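PDB 5Y2W: rubisco operon transcriptional regulator from Synechocystis sp., which binds 2-phosphoglycolate through its regulatory domain and, as a LysR-type transcription factor, probably acts as a repressor that coordinates carbon and nitrogen metabolism. Local coordinates for residues K97-L105 with I175-I183; Y76-L84 with L208-A217. All coordinates share one frame; numbering follows the deposited sequence.

Contact 1: residues K97-L105 with I175-I183; sequences KSNIPITAL and ILDIDEFPI
Ile100 and Ile178 are joined by a single beta bridge. Ile100 N donates to Asp177 O at 3.0 Å. Asp179 N returns a short bond of 2.7 Å to Ile100 O. The CA-H of Ile178 adds a weaker contact to the same oxygen. The Asp177 side chain takes a third backbone N-H. With CG anti to the backbone N (chi1 -177°), it puts OD2 beneath Asn99 N, which meets it from above the carboxylate plane, 3.1 Å away. The bond is nearly straight, 167° at the hydrogen. A water bridges Asp177 N and Lys97 O. Asp177 is also the centre of an inverse gamma turn, with a weak bond from Ile178 N to Leu176 O. Ile178 CD1 presses on Ile100 CG2 at 3.5 Å and also meets Leu105 CD2. Ile102 CD1 lies against Glu180 CG, across that side chain at about a right angle. Ile178 to Phe181 form a type II turn, closed by Phe181 N to Ile178 O. The bridge thus joins the loop before helix 118-129 to the chain leaving strand 173-176. Leu126 of that helix packs on Ile102 and Phe181, while Val86 of strand 81-89 backs Ile178.

Contact 2: residues Y76-L84 with L208-A217; sequences YQPFLDNPL and LMAVTKNMPA. With PGA (2-phosphoglycolic acid), chain B.
Phe79 lies against the end of helix 199-211, where Leu208 covers one face of its ring. Leu208 CD2 stands 4.1 Å from the ring centroid, only 8° off the normal, a CH-pi contact. Phe79 CG sits between the backbone N and the carbonyl carbon (chi1 65°), which turns the ring under the leucine. Phe79 CB meets Met209 SD and Thr212 OG1. The Met209 chain bends at chi2. Its CE lies 3.5 Å from Gln77 CB, and the two side chains cross at a slant. Thr212 OG1, just past the helix, donates to Leu208 O at 2.7 Å. Thr212 N reaches that oxygen from the opposite face, so two bonds grip it. Buried Leu80 has CD1 3.7 Å from both Met215 O and Pro216 O. The fold is the periplasmic-binding-protein type of LysR effector domains, and the chain turns a corner at Leu80 from one sheet to the other. Beyond it, Asn82 ND2 donates to O1 of 2-phosphoglycolate at 2.7 Å, and Asn82 OD1 is hydrogen-bonded to Ser160 OG. The other side is looser. No direct hydrogen bond crosses the contact; a water links Asp81 N and Met215 O. Exposed, poorly ordered Ala217 approaches Pro83 CD no closer than 4.5 Å.

Overall arrangement
From the N terminus, the chain first reaches 76-84, where it leaves the five-strand mixed sheet and enters strand 81-89 of the three-strand sheet. It then runs through 97-105, which contact 1 closes against 175-183 after a loop holding helices 118-129 and 143-151. Strand 186-192 follows, back in the mixed sheet, and helix 199-211 ends within 208-217, which returns to 76-84 in contact 2. Contact 1 is therefore nested inside the larger loop of contact 2. It ties a loop to the edge of the three-strand sheet; contact 2 packs a helix end on the passage between sheets. Their centres are 25 Å apart, yet Ile183 N lies 2.8 Å from Leu84 O, a probable hydrogen bond.

Contact 1: residues K97-L105 with I175-I183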
ATOM      1  N   LYS A  97      -4.207 -28.442   6.376  1.00 51.12           N
ATOM      2  CA  LYS A  97      -5.325 -29.347   6.273  1.00 48.57           C
ATOM      3  C   LYS A  97      -6.062 -29.074   4.960  1.00 53.31           C
ATOM      4  O   LYS A  97      -6.011 -27.948   4.440  1.00 49.56           O
ATOM      5  CB  LYS A  97      -6.285 -29.108   7.452  1.00 52.53           C
ATOM      6  CG  LYS A  97      -5.637 -29.030   8.836  1.00 57.52           C
ATOM      7  CD  LYS A  97      -5.022 -30.346   9.254  1.00 58.43           C
ATOM      8  CE  LYS A  97      -4.338 -30.228  10.607  1.00 60.46           C
ATOM      9  NZ  LYS A  97      -3.760 -31.530  10.969  1.00 63.50           N
ATOM     10  N   SER A  98      -6.793 -30.078   4.469  1.00 51.21           N
ATOM     11  CA  SER A  98      -7.501 -30.008   3.189  1.00 48.31           C
ATOM     12  C   SER A  98      -8.980 -30.071   3.432  1.00 52.47           C
ATOM     13  O   SER A  98      -9.388 -30.585   4.453  1.00 49.79           O
ATOM     14  CB  SER A  98      -7.153 -31.202   2.298  1.00 51.17           C
ATOM     15  OG  SER A  98      -5.767 -31.393   2.241  1.00 55.48           O
ATOM     16  N   ASN A  99      -9.768 -29.570   2.471  1.00 43.58           N
ATOM     17  CA  ASN A  99     -11.218 -29.680   2.481  1.00 49.35           C
ATOM     18  C   ASN A  99     -11.860 -29.153   3.724  1.00 51.92           C
ATOM     19  O   ASN A  99     -12.844 -29.704   4.199  1.00 46.21           O
ATOM     20  CB  ASN A  99     -11.615 -31.136   2.238  1.00 55.52           C
ATOM     21  CG  ASN A  99     -11.016 -31.658   0.951  1.00 59.45           C
ATOM     22  OD1 ASN A  99     -10.086 -32.464   0.947  1.00 59.67           O
ATOM     23  ND2 ASN A  99     -11.474 -31.098  -0.151  1.00 57.56           N
ATOM     24  N   ILE A 100     -11.334 -28.025   4.189  1.00 50.62           N
ATOM     25  CA  ILE A 100     -11.782 -27.435   5.398  1.00 46.92           C
ATOM     26  C   ILE A 100     -13.116 -26.810   5.117  1.00 45.09           C
ATOM     27  O   ILE A 100     -13.203 -25.972   4.273  1.00 48.12           O
ATOM     28  CB  ILE A 100     -10.806 -26.360   5.906  1.00 44.31           C
ATOM     29  CG1 ILE A 100      -9.435 -26.956   6.195  1.00 45.50           C
ATOM     30  CG2 ILE A 100     -11.379 -25.736   7.153  1.00 46.80           C
ATOM     31  CD1 ILE A 100      -8.328 -25.916   6.244  1.00 44.72           C
ATOM     32  N   PRO A 101     -14.156 -27.205   5.861  1.00 47.04           N
ATOM     33  CA  PRO A 101     -15.464 -26.623   5.671  1.00 44.51           C
ATOM     34  C   PRO A 101     -15.496 -25.191   6.079  1.00 51.66           C
ATOM     35  O   PRO A 101     -14.762 -24.761   6.974  1.00 49.88           O
ATOM     36  CB  PRO A 101     -16.374 -27.415   6.599  1.00 45.67           C
ATOM     37  CG  PRO A 101     -15.479 -28.208   7.488  1.00 46.20           C
ATOM     38  CD  PRO A 101     -14.122 -28.237   6.915  1.00 45.87           C
ATOM     39  N   ILE A 102     -16.372 -24.455   5.437  1.00 46.47           N
ATOM     40  CA  ILE A 102     -16.398 -23.045   5.630  1.00 48.84           C
ATOM     41  C   ILE A 102     -16.885 -22.726   7.049  1.00 50.56           C
ATOM     42  O   ILE A 102     -16.459 -21.723   7.622  1.00 40.45           O
ATOM     43  CB  ILE A 102     -17.233 -22.322   4.549  1.00 44.73           C
ATOM     44  CG1 ILE A 102     -17.049 -20.802   4.689  1.00 44.42           C
ATOM     45  CG2 ILE A 102     -18.704 -22.703   4.665  1.00 46.40           C
ATOM     46  CD1 ILE A 102     -17.430 -19.999   3.468  1.00 45.65           C
ATOM     47  N   THR A 103     -17.732 -23.600   7.593  1.00 48.84           N
ATOM     48  CA  THR A 103     -18.155 -23.565   9.004  1.00 48.80           C
ATOM     49  C   THR A 103     -17.015 -23.475  10.027  1.00 43.72           C
ATOM     50  O   THR A 103     -17.188 -22.843  11.088  1.00 42.62           O
ATOM     51  CB  THR A 103     -19.004 -24.819   9.379  1.00 50.64           C
ATOM     52  OG1 THR A 103     -18.320 -26.036   8.993  1.00 49.44           O
ATOM     53  CG2 THR A 103     -20.369 -24.767   8.701  1.00 50.19           C
ATOM     54  N   ALA A 104     -15.839 -24.009   9.693  1.00 38.47           N
ATOM     55  CA  ALA A 104     -14.660 -23.822  10.559  1.00 43.59           C
ATOM     56  C   ALA A 104     -14.222 -22.349  10.770  1.00 47.19           C
ATOM     57  O   ALA A 104     -13.386 -22.037  11.658  1.00 43.27           O
ATOM     58  CB  ALA A 104     -13.489 -24.671  10.052  1.00 42.67           C
ATOM     59  N   LEU A 105     -14.737 -21.425   9.961  1.00 43.43           N
ATOM     60  CA  LEU A 105     -14.365 -20.011  10.125  1.00 41.26           C
ATOM     61  C   LEU A 105     -15.123 -19.276  11.225  1.00 40.76           C
ATOM     62  O   LEU A 105     -14.726 -18.195  11.640  1.00 43.54           O
ATOM     63  CB  LEU A 105     -14.529 -19.237   8.796  1.00 44.68           C
ATOM     64  CG  LEU A 105     -13.573 -19.686   7.688  1.00 41.94           C
ATOM     65  CD1 LEU A 105     -13.670 -18.736   6.509  1.00 45.45           C
ATOM     66  CD2 LEU A 105     -12.159 -19.801   8.186  1.00 42.41           C
ATOM     67  N   ILE A 175      -1.911 -20.353   2.962  1.00 43.62           N
ATOM     68  CA  ILE A 175      -3.294 -20.388   2.484  1.00 43.57           C
ATOM     69  C   ILE A 175      -4.019 -21.541   3.147  1.00 46.47           C
ATOM     70  O   ILE A 175      -3.556 -22.684   3.072  1.00 41.29           O
ATOM     71  CB  ILE A 175      -3.370 -20.531   0.961  1.00 43.29           C
ATOM     72  CG1 ILE A 175      -2.885 -19.236   0.322  1.00 48.41           C
ATOM     73  CG2 ILE A 175      -4.786 -20.769   0.513  1.00 45.16           C
ATOM     74  CD1 ILE A 175      -2.420 -19.375  -1.108  1.00 49.82           C
ATOM     75  N   LEU A 176      -5.127 -21.238   3.835  1.00 42.70           N
ATOM     76  CA  LEU A 176      -5.988 -22.281   4.348  1.00 40.96           C
ATOM     77  C   LEU A 176      -6.971 -22.746   3.249  1.00 43.86           C
ATOM     78  O   LEU A 176      -7.680 -21.927   2.604  1.00 44.81           O
ATOM     79  CB  LEU A 176      -6.750 -21.781   5.547  1.00 37.04           C
ATOM     80  CG  LEU A 176      -5.910 -21.324   6.761  1.00 42.23           C
ATOM     81  CD1 LEU A 176      -6.866 -20.929   7.871  1.00 44.75           C
ATOM     82  CD2 LEU A 176      -4.964 -22.420   7.233  1.00 42.61           C
ATOM     83  N   ASP A 177      -7.031 -24.060   3.062  1.00 44.79           N
ATOM     84  CA  ASP A 177      -7.858 -24.693   1.983  1.00 43.60           C
ATOM     85  C   ASP A 177      -9.287 -24.832   2.423  1.00 36.84           C
ATOM     86  O   ASP A 177      -9.757 -25.931   2.688  1.00 45.09           O
ATOM     87  CB  ASP A 177      -7.282 -26.082   1.606  1.00 45.83           C
ATOM     88  CG  ASP A 177      -8.059 -26.758   0.450  1.00 50.14           C
ATOM     89  OD1 ASP A 177      -8.632 -26.054  -0.428  1.00 54.48           O
ATOM     90  OD2 ASP A 177      -8.110 -28.004   0.426  1.00 52.77           O
ATOM     91  N   ILE A 178      -9.946 -23.699   2.543  1.00 37.81           N
ATOM     92  CA  ILE A 178     -11.272 -23.598   3.030  1.00 39.18           C
ATOM     93  C   ILE A 178     -12.212 -23.735   1.853  1.00 42.20           C
ATOM     94  O   ILE A 178     -11.923 -23.176   0.806  1.00 46.89           O
ATOM     95  CB  ILE A 178     -11.560 -22.209   3.618  1.00 37.52           C
ATOM     96  CG1 ILE A 178     -10.504 -21.774   4.626  1.00 45.79           C
ATOM     97  CG2 ILE A 178     -12.964 -22.177   4.205  1.00 40.49           C
ATOM     98  CD1 ILE A 178     -10.322 -22.664   5.838  1.00 46.91           C
ATOM     99  N   ASP A 179     -13.334 -24.450   2.046  1.00 42.80           N
ATOM    100  CA  ASP A 179     -14.379 -24.576   1.038  1.00 44.03           C
ATOM    101  C   ASP A 179     -14.912 -23.196   0.695  1.00 46.99           C
ATOM    102  O   ASP A 179     -14.959 -22.305   1.557  1.00 46.95           O
ATOM    103  CB  ASP A 179     -15.581 -25.366   1.554  1.00 45.32           C
ATOM    104  CG  ASP A 179     -15.316 -26.878   1.703  1.00 48.39           C
ATOM    105  OD1 ASP A 179     -14.329 -27.400   1.151  1.00 45.97           O
ATOM    106  OD2 ASP A 179     -16.148 -27.528   2.373  1.00 53.43           O
ATOM    107  N   GLU A 180     -15.380 -23.078  -0.542  1.00 42.26           N
ATOM    108  CA  GLU A 180     -15.888 -21.862  -1.141  1.00 46.55           C
ATOM    109  C   GLU A 180     -14.758 -20.930  -1.491  1.00 46.55           C
ATOM    110  O   GLU A 180     -15.001 -19.858  -2.006  1.00 45.58           O
ATOM    111  CB  GLU A 180     -16.914 -21.156  -0.249  1.00 50.36           C
ATOM    112  CG  GLU A 180     -18.020 -22.066   0.271  1.00 55.41           C
ATOM    113  CD  GLU A 180     -18.800 -22.814  -0.827  1.00 57.42           C
ATOM    114  OE1 GLU A 180     -19.432 -23.835  -0.493  1.00 58.20           O
ATOM    115  OE2 GLU A 180     -18.787 -22.395  -2.008  1.00 53.90           O
ATOM    116  N   PHE A 181     -13.516 -21.333  -1.223  1.00 43.66           N
ATOM    117  CA  PHE A 181     -12.396 -20.536  -1.623  1.00 44.87           C
ATOM    118  C   PHE A 181     -11.669 -21.263  -2.711  1.00 40.40           C
ATOM    119  O   PHE A 181     -11.694 -22.459  -2.722  1.00 38.66           O
ATOM    120  CB  PHE A 181     -11.491 -20.240  -0.419  1.00 40.35           C
ATOM    121  CG  PHE A 181     -12.064 -19.173   0.459  1.00 41.14           C
ATOM    122  CD1 PHE A 181     -12.984 -19.492   1.459  1.00 34.92           C
ATOM    123  CD2 PHE A 181     -11.737 -17.848   0.230  1.00 35.39           C
ATOM    124  CE1 PHE A 181     -13.520 -18.523   2.245  1.00 34.06           C
ATOM    125  CE2 PHE A 181     -12.296 -16.858   1.001  1.00 37.21           C
ATOM    126  CZ  PHE A 181     -13.207 -17.184   1.998  1.00 34.64           C
ATOM    127  N   PRO A 182     -10.974 -20.535  -3.595  1.00 40.22           N
ATOM    128  CA  PRO A 182     -10.846 -19.087  -3.667  1.00 37.86           C
ATOM    129  C   PRO A 182     -12.097 -18.410  -4.085  1.00 39.42           C
ATOM    130  O   PRO A 182     -12.936 -19.007  -4.724  1.00 41.78           O
ATOM    131  CB  PRO A 182      -9.778 -18.865  -4.747  1.00 39.45           C
ATOM    132  CG  PRO A 182      -9.815 -20.105  -5.549  1.00 45.75           C
ATOM    133  CD  PRO A 182     -10.105 -21.208  -4.580  1.00 42.55           C
ATOM    134  N   ILE A 183     -12.262 -17.160  -3.686  1.00 41.46           N
ATOM    135  CA  ILE A 183     -13.372 -16.417  -4.201  1.00 41.79           C
ATOM    136  C   ILE A 183     -12.965 -16.099  -5.620  1.00 45.45           C
ATOM    137  O   ILE A 183     -11.905 -15.477  -5.855  1.00 42.31           O
ATOM    138  CB  ILE A 183     -13.657 -15.141  -3.427  1.00 45.46           C
ATOM    139  CG1 ILE A 183     -14.013 -15.541  -1.975  1.00 45.44           C
ATOM    140  CG2 ILE A 183     -14.787 -14.333  -4.129  1.00 43.30           C
ATOM    141  CD1 ILE A 183     -14.588 -14.434  -1.115  1.00 39.00           C
TER
HETATM  142  O   HOH W   1      -5.319 -25.634   5.190  1.00 42.07           O

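Contact 2: residues Y76-L84 with L208-A217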
ATOM      1  N   TYR A  76     -15.171  -2.733 -20.478  1.00 51.06           N
ATOM      2  CA  TYR A  76     -14.072  -3.468 -19.884  1.00 52.85           C
ATOM      3  C   TYR A  76     -13.836  -4.867 -20.365  1.00 52.71           C
ATOM      4  O   TYR A  76     -14.752  -5.558 -20.825  1.00 54.27           O
ATOM      5  CB  TYR A  76     -14.209  -3.544 -18.369  1.00 45.68           C
ATOM      6  CG  TYR A  76     -15.532  -3.999 -17.843  1.00 42.23           C
ATOM      7  CD1 TYR A  76     -15.773  -5.324 -17.557  1.00 44.78           C
ATOM      8  CD2 TYR A  76     -16.518  -3.093 -17.548  1.00 43.86           C
ATOM      9  CE1 TYR A  76     -16.988  -5.729 -17.000  1.00 43.81           C
ATOM     10  CE2 TYR A  76     -17.725  -3.482 -17.015  1.00 45.27           C
ATOM     11  CZ  TYR A  76     -17.955  -4.807 -16.727  1.00 41.94           C
ATOM     12  OH  TYR A  76     -19.184  -5.159 -16.221  1.00 41.09           O
ATOM     13  N   GLN A  77     -12.586  -5.299 -20.192  1.00 48.84           N
ATOM     14  CA  GLN A  77     -12.217  -6.666 -20.499  1.00 53.61           C
ATOM     15  C   GLN A  77     -11.517  -7.314 -19.334  1.00 47.75           C
ATOM     16  O   GLN A  77     -10.654  -6.672 -18.736  1.00 47.88           O
ATOM     17  CB  GLN A  77     -11.235  -6.696 -21.659  1.00 51.62           C
ATOM     18  CG  GLN A  77     -11.696  -5.884 -22.848  1.00 60.81           C
ATOM     19  CD  GLN A  77     -10.740  -6.023 -24.010  1.00 57.97           C
ATOM     20  OE1 GLN A  77     -10.484  -7.125 -24.468  1.00 51.41           O
ATOM     21  NE2 GLN A  77     -10.172  -4.908 -24.452  1.00 58.68           N
ATOM     22  N   PRO A  78     -11.799  -8.616 -19.091  1.00 49.90           N
ATOM     23  CA  PRO A  78     -10.995  -9.339 -18.129  1.00 47.84           C
ATOM     24  C   PRO A  78      -9.664  -9.648 -18.751  1.00 46.07           C
ATOM     25  O   PRO A  78      -9.606  -9.938 -19.929  1.00 45.20           O
ATOM     26  CB  PRO A  78     -11.770 -10.624 -17.921  1.00 50.60           C
ATOM     27  CG  PRO A  78     -12.426 -10.891 -19.263  1.00 51.85           C
ATOM     28  CD  PRO A  78     -12.705  -9.523 -19.841  1.00 48.99           C
ATOM     29  N   PHE A  79      -8.597  -9.565 -17.954  1.00 47.10           N
ATOM     30  CA  PHE A  79      -7.245  -9.896 -18.407  1.00 42.36           C
ATOM     31  C   PHE A  79      -6.481 -10.834 -17.470  1.00 39.25           C
ATOM     32  O   PHE A  79      -5.484 -11.378 -17.869  1.00 35.09           O
ATOM     33  CB  PHE A  79      -6.426  -8.628 -18.674  1.00 43.29           C
ATOM     34  CG  PHE A  79      -6.147  -7.791 -17.450  1.00 41.52           C
ATOM     35  CD1 PHE A  79      -7.014  -6.793 -17.069  1.00 41.63           C
ATOM     36  CD2 PHE A  79      -4.980  -7.999 -16.708  1.00 44.34           C
ATOM     37  CE1 PHE A  79      -6.750  -6.015 -15.955  1.00 41.80           C
ATOM     38  CE2 PHE A  79      -4.703  -7.221 -15.596  1.00 42.81           C
ATOM     39  CZ  PHE A  79      -5.584  -6.237 -15.206  1.00 39.53           C
ATOM     40  N   LEU A  80      -6.976 -11.083 -16.259  1.00 41.43           N
ATOM     41  CA  LEU A  80      -6.235 -11.894 -15.275  1.00 40.03           C
ATOM     42  C   LEU A  80      -7.155 -12.258 -14.141  1.00 35.06           C
ATOM     43  O   LEU A  80      -7.920 -11.460 -13.685  1.00 39.28           O
ATOM     44  CB  LEU A  80      -4.972 -11.111 -14.752  1.00 43.20           C
ATOM     45  CG  LEU A  80      -3.841 -11.954 -14.154  1.00 41.65           C
ATOM     46  CD1 LEU A  80      -3.325 -13.042 -15.085  1.00 46.49           C
ATOM     47  CD2 LEU A  80      -2.690 -11.078 -13.741  1.00 47.38           C
ATOM     48  N   ASP A  81      -7.086 -13.483 -13.690  1.00 33.79           N
ATOM     49  CA  ASP A  81      -7.854 -13.903 -12.537  1.00 39.85           C
ATOM     50  C   ASP A  81      -7.323 -13.229 -11.286  1.00 38.11           C
ATOM     51  O   ASP A  81      -6.141 -12.938 -11.189  1.00 37.88           O
ATOM     52  CB  ASP A  81      -7.714 -15.402 -12.328  1.00 45.07           C
ATOM     53  CG  ASP A  81      -8.384 -16.194 -13.425  1.00 50.40           C
ATOM     54  OD1 ASP A  81      -9.099 -15.575 -14.238  1.00 48.60           O
ATOM     55  OD2 ASP A  81      -8.211 -17.430 -13.456  1.00 61.20           O
ATOM     56  N   ASN A  82      -8.223 -13.019 -10.340  1.00 35.09           N
ATOM     57  CA  ASN A  82      -7.883 -12.420  -9.086  1.00 37.69           C
ATOM     58  C   ASN A  82      -8.508 -13.240  -7.960  1.00 34.60           C
ATOM     59  O   ASN A  82      -9.449 -12.808  -7.293  1.00 36.94           O
ATOM     60  CB  ASN A  82      -8.401 -10.998  -9.072  1.00 37.51           C
ATOM     61  CG  ASN A  82      -8.038 -10.279  -7.786  1.00 37.75           C
ATOM     62  OD1 ASN A  82      -7.003 -10.582  -7.128  1.00 35.41           O
ATOM     63  ND2 ASN A  82      -8.886  -9.346  -7.406  1.00 30.68           N
ATOM     64  N   PRO A  83      -7.991 -14.432  -7.751  1.00 33.64           N
ATOM     65  CA  PRO A  83      -8.590 -15.239  -6.699  1.00 39.44           C
ATOM     66  C   PRO A  83      -8.266 -14.690  -5.288  1.00 35.91           C
ATOM     67  O   PRO A  83      -7.097 -14.399  -4.990  1.00 35.48           O
ATOM     68  CB  PRO A  83      -7.948 -16.588  -6.891  1.00 35.68           C
ATOM     69  CG  PRO A  83      -6.621 -16.301  -7.449  1.00 35.31           C
ATOM     70  CD  PRO A  83      -6.737 -15.005  -8.232  1.00 36.38           C
ATOM     71  N   LEU A  84      -9.315 -14.536  -4.474  1.00 34.35           N
ATOM     72  CA  LEU A  84      -9.191 -14.151  -3.072  1.00 37.71           C
ATOM     73  C   LEU A  84      -9.126 -15.398  -2.179  1.00 36.85           C
ATOM     74  O   LEU A  84      -9.961 -16.306  -2.283  1.00 36.96           O
ATOM     75  CB  LEU A  84     -10.401 -13.353  -2.662  1.00 36.17           C
ATOM     76  CG  LEU A  84     -10.771 -12.126  -3.487  1.00 36.63           C
ATOM     77  CD1 LEU A  84     -11.850 -11.339  -2.741  1.00 37.68           C
ATOM     78  CD2 LEU A  84      -9.614 -11.201  -3.796  1.00 33.51           C
ATOM     79  N   LEU A 208      -1.437  -4.501 -22.728  1.00 47.38           N
ATOM     80  CA  LEU A 208      -1.908  -5.261 -21.555  1.00 51.15           C
ATOM     81  C   LEU A 208      -2.596  -6.538 -21.982  1.00 45.23           C
ATOM     82  O   LEU A 208      -2.263  -7.632 -21.495  1.00 49.10           O
ATOM     83  CB  LEU A 208      -2.869  -4.400 -20.715  1.00 50.47           C
ATOM     84  CG  LEU A 208      -3.461  -5.019 -19.431  1.00 47.56           C
ATOM     85  CD1 LEU A 208      -2.393  -5.465 -18.425  1.00 48.80           C
ATOM     86  CD2 LEU A 208      -4.372  -4.013 -18.775  1.00 48.73           C
ATOM     87  N   MET A 209      -3.570  -6.418 -22.892  1.00 44.19           N
ATOM     88  CA  MET A 209      -4.295  -7.623 -23.362  1.00 41.39           C
ATOM     89  C   MET A 209      -3.363  -8.628 -23.979  1.00 45.29           C
ATOM     90  O   MET A 209      -3.496  -9.827 -23.780  1.00 52.52           O
ATOM     91  CB  MET A 209      -5.366  -7.273 -24.377  1.00 41.38           C
ATOM     92  CG  MET A 209      -6.450  -6.427 -23.764  1.00 46.20           C
ATOM     93  SD  MET A 209      -6.991  -7.147 -22.169  1.00 48.33           S
ATOM     94  CE  MET A 209      -7.911  -5.720 -21.742  1.00 52.10           C
ATOM     95  N   ALA A 210      -2.402  -8.156 -24.739  1.00 48.02           N
ATOM     96  CA  ALA A 210      -1.556  -9.107 -25.434  1.00 49.54           C
ATOM     97  C   ALA A 210      -0.666  -9.812 -24.457  1.00 45.25           C
ATOM     98  O   ALA A 210      -0.571 -11.016 -24.484  1.00 52.33           O
ATOM     99  CB  ALA A 210      -0.734  -8.386 -26.506  1.00 53.14           C
ATOM    100  N   VAL A 211      -0.007  -9.071 -23.560  1.00 54.52           N
ATOM    101  CA  VAL A 211       0.987  -9.734 -22.685  1.00 55.04           C
ATOM    102  C   VAL A 211       0.354 -10.679 -21.665  1.00 58.52           C
ATOM    103  O   VAL A 211       1.007 -11.638 -21.183  1.00 55.67           O
ATOM    104  CB  VAL A 211       1.934  -8.737 -21.974  1.00 63.73           C
ATOM    105  CG1 VAL A 211       2.717  -7.963 -23.019  1.00 64.91           C
ATOM    106  CG2 VAL A 211       1.185  -7.813 -21.028  1.00 62.42           C
ATOM    107  N   THR A 212      -0.919 -10.440 -21.341  1.00 55.44           N
ATOM    108  CA  THR A 212      -1.580 -11.269 -20.343  1.00 57.56           C
ATOM    109  C   THR A 212      -2.364 -12.416 -20.920  1.00 59.91           C
ATOM    110  O   THR A 212      -3.055 -13.108 -20.154  1.00 48.71           O
ATOM    111  CB  THR A 212      -2.503 -10.425 -19.443  1.00 53.66           C
ATOM    112  OG1 THR A 212      -3.463  -9.714 -20.244  1.00 55.24           O
ATOM    113  CG2 THR A 212      -1.639  -9.425 -18.664  1.00 54.77           C
ATOM    114  N   LYS A 213      -2.251 -12.656 -22.231  1.00 63.90           N
ATOM    115  CA  LYS A 213      -3.307 -13.399 -22.868  1.00 65.64           C
ATOM    116  C   LYS A 213      -3.650 -14.732 -22.211  1.00 74.17           C
ATOM    117  O   LYS A 213      -4.782 -14.880 -21.759  1.00 93.07           O
ATOM    118  CB  LYS A 213      -3.155 -13.539 -24.363  1.00 67.79           C
ATOM    119  CG  LYS A 213      -4.404 -14.199 -24.916  1.00 72.18           C
ATOM    120  CD  LYS A 213      -4.483 -14.222 -26.429  1.00 80.24           C
ATOM    121  CE  LYS A 213      -5.696 -15.044 -26.879  1.00 83.01           C
ATOM    122  NZ  LYS A 213      -5.537 -15.498 -28.291  1.00 91.15           N
ATOM    123  N   ASN A 214      -2.738 -15.700 -22.124  1.00 77.63           N
ATOM    124  CA  ASN A 214      -3.120 -16.998 -21.456  1.00 75.51           C
ATOM    125  C   ASN A 214      -2.435 -17.227 -20.094  1.00 67.89           C
ATOM    126  O   ASN A 214      -2.139 -18.350 -19.697  1.00 65.07           O
ATOM    127  CB  ASN A 214      -2.896 -18.193 -22.395  1.00 75.16           C
ATOM    128  CG  ASN A 214      -3.780 -18.127 -23.619  1.00 80.77           C
ATOM    129  OD1 ASN A 214      -3.299 -17.923 -24.730  1.00 84.43           O
ATOM    130  ND2 ASN A 214      -5.090 -18.241 -23.415  1.00 84.79           N
ATOM    131  N   MET A 215      -2.208 -16.131 -19.387  1.00 60.25           N
ATOM    132  CA  MET A 215      -1.386 -16.103 -18.191  1.00 61.70           C
ATOM    133  C   MET A 215      -2.186 -16.674 -17.015  1.00 64.47           C
ATOM    134  O   MET A 215      -3.364 -16.325 -16.830  1.00 59.28           O
ATOM    135  CB  MET A 215      -0.969 -14.634 -17.944  1.00 66.15           C
ATOM    136  CG  MET A 215       0.154 -14.352 -16.968  1.00 63.88           C
ATOM    137  SD  MET A 215       0.308 -12.544 -16.838  1.00 62.67           S
ATOM    138  CE  MET A 215       1.818 -12.158 -17.717  1.00 59.82           C
ATOM    139  N   PRO A 216      -1.565 -17.576 -16.234  1.00 66.81           N
ATOM    140  CA  PRO A 216      -2.109 -18.080 -14.950  1.00 70.54           C
ATOM    141  C   PRO A 216      -1.909 -17.118 -13.718  1.00 74.91           C
ATOM    142  O   PRO A 216      -1.470 -15.982 -13.896  1.00 60.47           O
ATOM    143  CB  PRO A 216      -1.329 -19.387 -14.760  1.00 71.89           C
ATOM    144  CG  PRO A 216       0.009 -19.117 -15.410  1.00 73.69           C
ATOM    145  CD  PRO A 216      -0.239 -18.162 -16.552  1.00 67.52           C
ATOM    146  N   ALA A 217      -2.230 -17.583 -12.496  1.00 89.91           N
ATOM    147  CA  ALA A 217      -2.034 -16.794 -11.247  1.00 88.43           C
ATOM    148  C   ALA A 217      -1.612 -17.672 -10.063  1.00 84.24           C
ATOM    149  O   ALA A 217      -1.691 -17.253  -8.904  1.00 75.60           O
ATOM    150  CB  ALA A 217      -3.299 -16.013 -10.898  1.00 84.05           C
TER
HETATM  151  P   PGA B 401      -9.897  -3.494  -2.809  1.00 38.71           P
HETATM  152  O1P PGA B 401      -9.789  -4.350  -4.175  1.00 37.19           O
HETATM  153  O2P PGA B 401      -8.623  -2.722  -2.705  1.00 38.65           O
HETATM  154  O3P PGA B 401     -10.116  -4.557  -1.720  1.00 35.24           O
HETATM  155  O4P PGA B 401     -10.971  -2.509  -3.088  1.00 32.70           O
HETATM  156  C2  PGA B 401      -8.757  -5.236  -4.549  1.00 38.72           C
HETATM  157  C1  PGA B 401      -9.282  -6.519  -5.180  1.00 42.33           C
HETATM  158  O1  PGA B 401      -8.455  -7.407  -5.559  1.00 36.48           O
HETATM  159  O2  PGA B 401     -10.520  -6.640  -5.300  1.00 40.77           O
HETATM  160  O   HOH W   2      -5.601 -15.688 -14.957  1.00 44.88           O